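Local coordinates for De novo designed switch protein caging a hemagglutinin binder (sCageHA267_1S) (Synthetic construct, PDB 7CBC) that acts as a designed biosensor switch whose six-helix cage holds a small hemagglutinin-binding domain, probably keeping it masked until the switch opens, at residues E305-D308 with A309-L313. Numbering follows the deposited sequence.
Sequences EARD and AVEYL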
ATOM      1  N   GLU A 305      -7.146   8.957  18.370  1.00 44.90           N
ATOM      2  CA  GLU A 305      -7.632   7.707  17.806  1.00 44.64           C
ATOM      3  C   GLU A 305      -7.874   6.674  18.902  1.00 42.40           C
ATOM      4  O   GLU A 305      -8.898   5.983  18.890  1.00 40.78           O
ATOM      5  CB  GLU A 305      -6.636   7.183  16.766  1.00 38.60           C
ATOM      6  CG  GLU A 305      -6.627   7.931  15.428  1.00 46.91           C
ATOM      7  CD  GLU A 305      -5.423   7.582  14.550  1.00 44.35           C
ATOM      8  OE1 GLU A 305      -4.324   7.345  15.097  1.00 44.24           O
ATOM      9  OE2 GLU A 305      -5.573   7.545  13.308  1.00 47.84           O
ATOM     10  N   ALA A 306      -6.949   6.563  19.860  1.00 41.39           N
ATOM     11  CA  ALA A 306      -7.097   5.576  20.928  1.00 41.32           C
ATOM     12  C   ALA A 306      -8.312   5.885  21.794  1.00 44.23           C
ATOM     13  O   ALA A 306      -9.164   5.018  22.010  1.00 48.44           O
ATOM     14  CB  ALA A 306      -5.827   5.516  21.779  1.00 37.00           C
ATOM     15  N   ARG A 307      -8.409   7.120  22.298  1.00 49.61           N
ATOM     16  CA  ARG A 307      -9.597   7.531  23.047  1.00 49.92           C
ATOM     17  C   ARG A 307     -10.865   7.251  22.250  1.00 46.83           C
ATOM     18  O   ARG A 307     -11.854   6.753  22.794  1.00 45.65           O
ATOM     19  CB  ARG A 307      -9.487   9.014  23.430  1.00 56.29           C
ATOM     20  CG  ARG A 307     -10.807   9.744  23.685  1.00 58.19           C
ATOM     21  CD  ARG A 307     -11.259  10.518  22.437  1.00 58.44           C
ATOM     22  NE  ARG A 307     -12.700  10.771  22.423  1.00 60.61           N
ATOM     23  CZ  ARG A 307     -13.397  11.060  21.327  1.00 55.01           C
ATOM     24  NH1 ARG A 307     -12.787  11.119  20.150  1.00 61.95           N
ATOM     25  NH2 ARG A 307     -14.705  11.272  21.404  1.00 57.74           N
ATOM     26  N   ASP A 308     -10.841   7.531  20.947  1.00 49.65           N
ATOM     27  CA  ASP A 308     -12.012   7.260  20.117  1.00 47.98           C
ATOM     28  C   ASP A 308     -12.310   5.770  20.030  1.00 41.75           C
ATOM     29  O   ASP A 308     -13.474   5.371  19.962  1.00 40.94           O
ATOM     30  CB  ASP A 308     -11.818   7.811  18.709  1.00 47.04           C
ATOM     31  CG  ASP A 308     -12.889   7.312  17.755  1.00 48.26           C
ATOM     32  OD1 ASP A 308     -14.008   7.862  17.787  1.00 51.76           O
ATOM     33  OD2 ASP A 308     -12.633   6.333  17.019  1.00 50.88           O
ATOM     34  N   ALA A 309     -11.269   4.935  19.986  1.00 44.07           N
ATOM     35  CA  ALA A 309     -11.485   3.500  19.824  1.00 43.08           C
ATOM     36  C   ALA A 309     -12.065   2.875  21.093  1.00 39.48           C
ATOM     37  O   ALA A 309     -12.936   2.001  21.012  1.00 37.61           O
ATOM     38  CB  ALA A 309     -10.179   2.811  19.426  1.00 36.04           C
ATOM     39  N   VAL A 310     -11.611   3.317  22.270  1.00 41.86           N
ATOM     40  CA  VAL A 310     -12.157   2.775  23.515  1.00 45.09           C
ATOM     41  C   VAL A 310     -13.551   3.338  23.779  1.00 46.49           C
ATOM     42  O   VAL A 310     -14.471   2.596  24.145  1.00 45.63           O
ATOM     43  CB  VAL A 310     -11.197   3.028  24.694  1.00 44.10           C
ATOM     44  CG1 VAL A 310      -9.933   2.225  24.508  1.00 43.55           C
ATOM     45  CG2 VAL A 310     -10.860   4.501  24.830  1.00 48.63           C
ATOM     46  N   GLU A 311     -13.736   4.651  23.587  1.00 47.06           N
ATOM     47  CA  GLU A 311     -15.079   5.224  23.622  1.00 46.55           C
ATOM     48  C   GLU A 311     -16.000   4.523  22.631  1.00 49.60           C
ATOM     49  O   GLU A 311     -17.194   4.356  22.908  1.00 49.57           O
ATOM     50  CB  GLU A 311     -15.025   6.731  23.338  1.00 46.72           C
ATOM     51  CG  GLU A 311     -14.617   7.576  24.546  1.00 48.91           C
ATOM     52  CD  GLU A 311     -14.550   9.070  24.247  1.00 58.05           C
ATOM     53  OE1 GLU A 311     -13.986   9.826  25.073  1.00 56.81           O
ATOM     54  OE2 GLU A 311     -15.059   9.496  23.184  1.00 58.19           O
ATOM     55  N   TYR A 312     -15.460   4.091  21.482  1.00 50.03           N
ATOM     56  CA  TYR A 312     -16.260   3.373  20.492  1.00 47.26           C
ATOM     57  C   TYR A 312     -16.699   2.006  21.006  1.00 44.69           C
ATOM     58  O   TYR A 312     -17.827   1.577  20.740  1.00 46.92           O
ATOM     59  CB  TYR A 312     -15.479   3.229  19.182  1.00 44.62           C
ATOM     60  CG  TYR A 312     -16.102   2.267  18.195  1.00 45.54           C
ATOM     61  CD1 TYR A 312     -17.149   2.663  17.386  1.00 48.66           C
ATOM     62  CD2 TYR A 312     -15.641   0.962  18.075  1.00 47.84           C
ATOM     63  CE1 TYR A 312     -17.725   1.786  16.475  1.00 51.31           C
ATOM     64  CE2 TYR A 312     -16.210   0.078  17.169  1.00 47.30           C
ATOM     65  CZ  TYR A 312     -17.253   0.497  16.372  1.00 49.89           C
ATOM     66  OH  TYR A 312     -17.829  -0.368  15.468  1.00 51.69           O
ATOM     67  N   LEU A 313     -15.825   1.297  21.728  1.00 48.58           N
ATOM     68  CA  LEU A 313     -16.222   0.006  22.293  1.00 47.00           C
ATOM     69  C   LEU A 313     -17.351   0.171  23.304  1.00 45.13           C
ATOM     70  O   LEU A 313     -18.292  -0.635  23.336  1.00 41.83           O
ATOM     71  CB  LEU A 313     -15.027  -0.695  22.948  1.00 46.23           C
ATOM     72  CG  LEU A 313     -13.894  -1.232  22.059  1.00 45.28           C
ATOM     73  CD1 LEU A 313     -12.781  -1.832  22.924  1.00 41.19           C
ATOM     74  CD2 LEU A 313     -14.407  -2.258  21.059  1.00 40.61           C
TER
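Ala309 N donates to Glu305 O at 2.8 Å, and four such i to i+4 backbone bonds join 305-308 to 309-312. Ala309 CB is 3.5 Å from each of Glu305 O and Ala306 O, and the methyl is buried against Ala279 and Leu296. Val310 N follows with a straighter bond to Ala306 O, 3.0 Å. Of the valine branches, CG2 lies between the backbone N and the carbonyl carbon and sits 3.2 Å from Arg307 O. The side chain also packs on Ile292 and Lys293. Glu311 N bonds to Arg307 O, and the two side chains meet again outside the helix. The arginine chain bends at chi2 (-97°), which carries its guanidinium to the glutamate. Arg307 NH2 and Glu311 OE2 form a salt bridge; its 2.5 Å is very short, so the exact length is doubtful. The hydrogen bond within it is weak, at 115°. Arg307 NE is also close to Glu311 OE2, at 2.8 Å. The guanidinium and carboxylate planes stand 87° apart, so the groups do not pair side by side. Tyr312 N bonds to Asp308 O at 2.8 Å. The Asp308 carboxylate turns to Arg276 instead, in a salt bridge to helix 274-284. The arrangement is about two and a half turns of amphipathic alpha-helix with an i to i+4 Arg-Glu pair, in the last of three short helices, probably the caged binder.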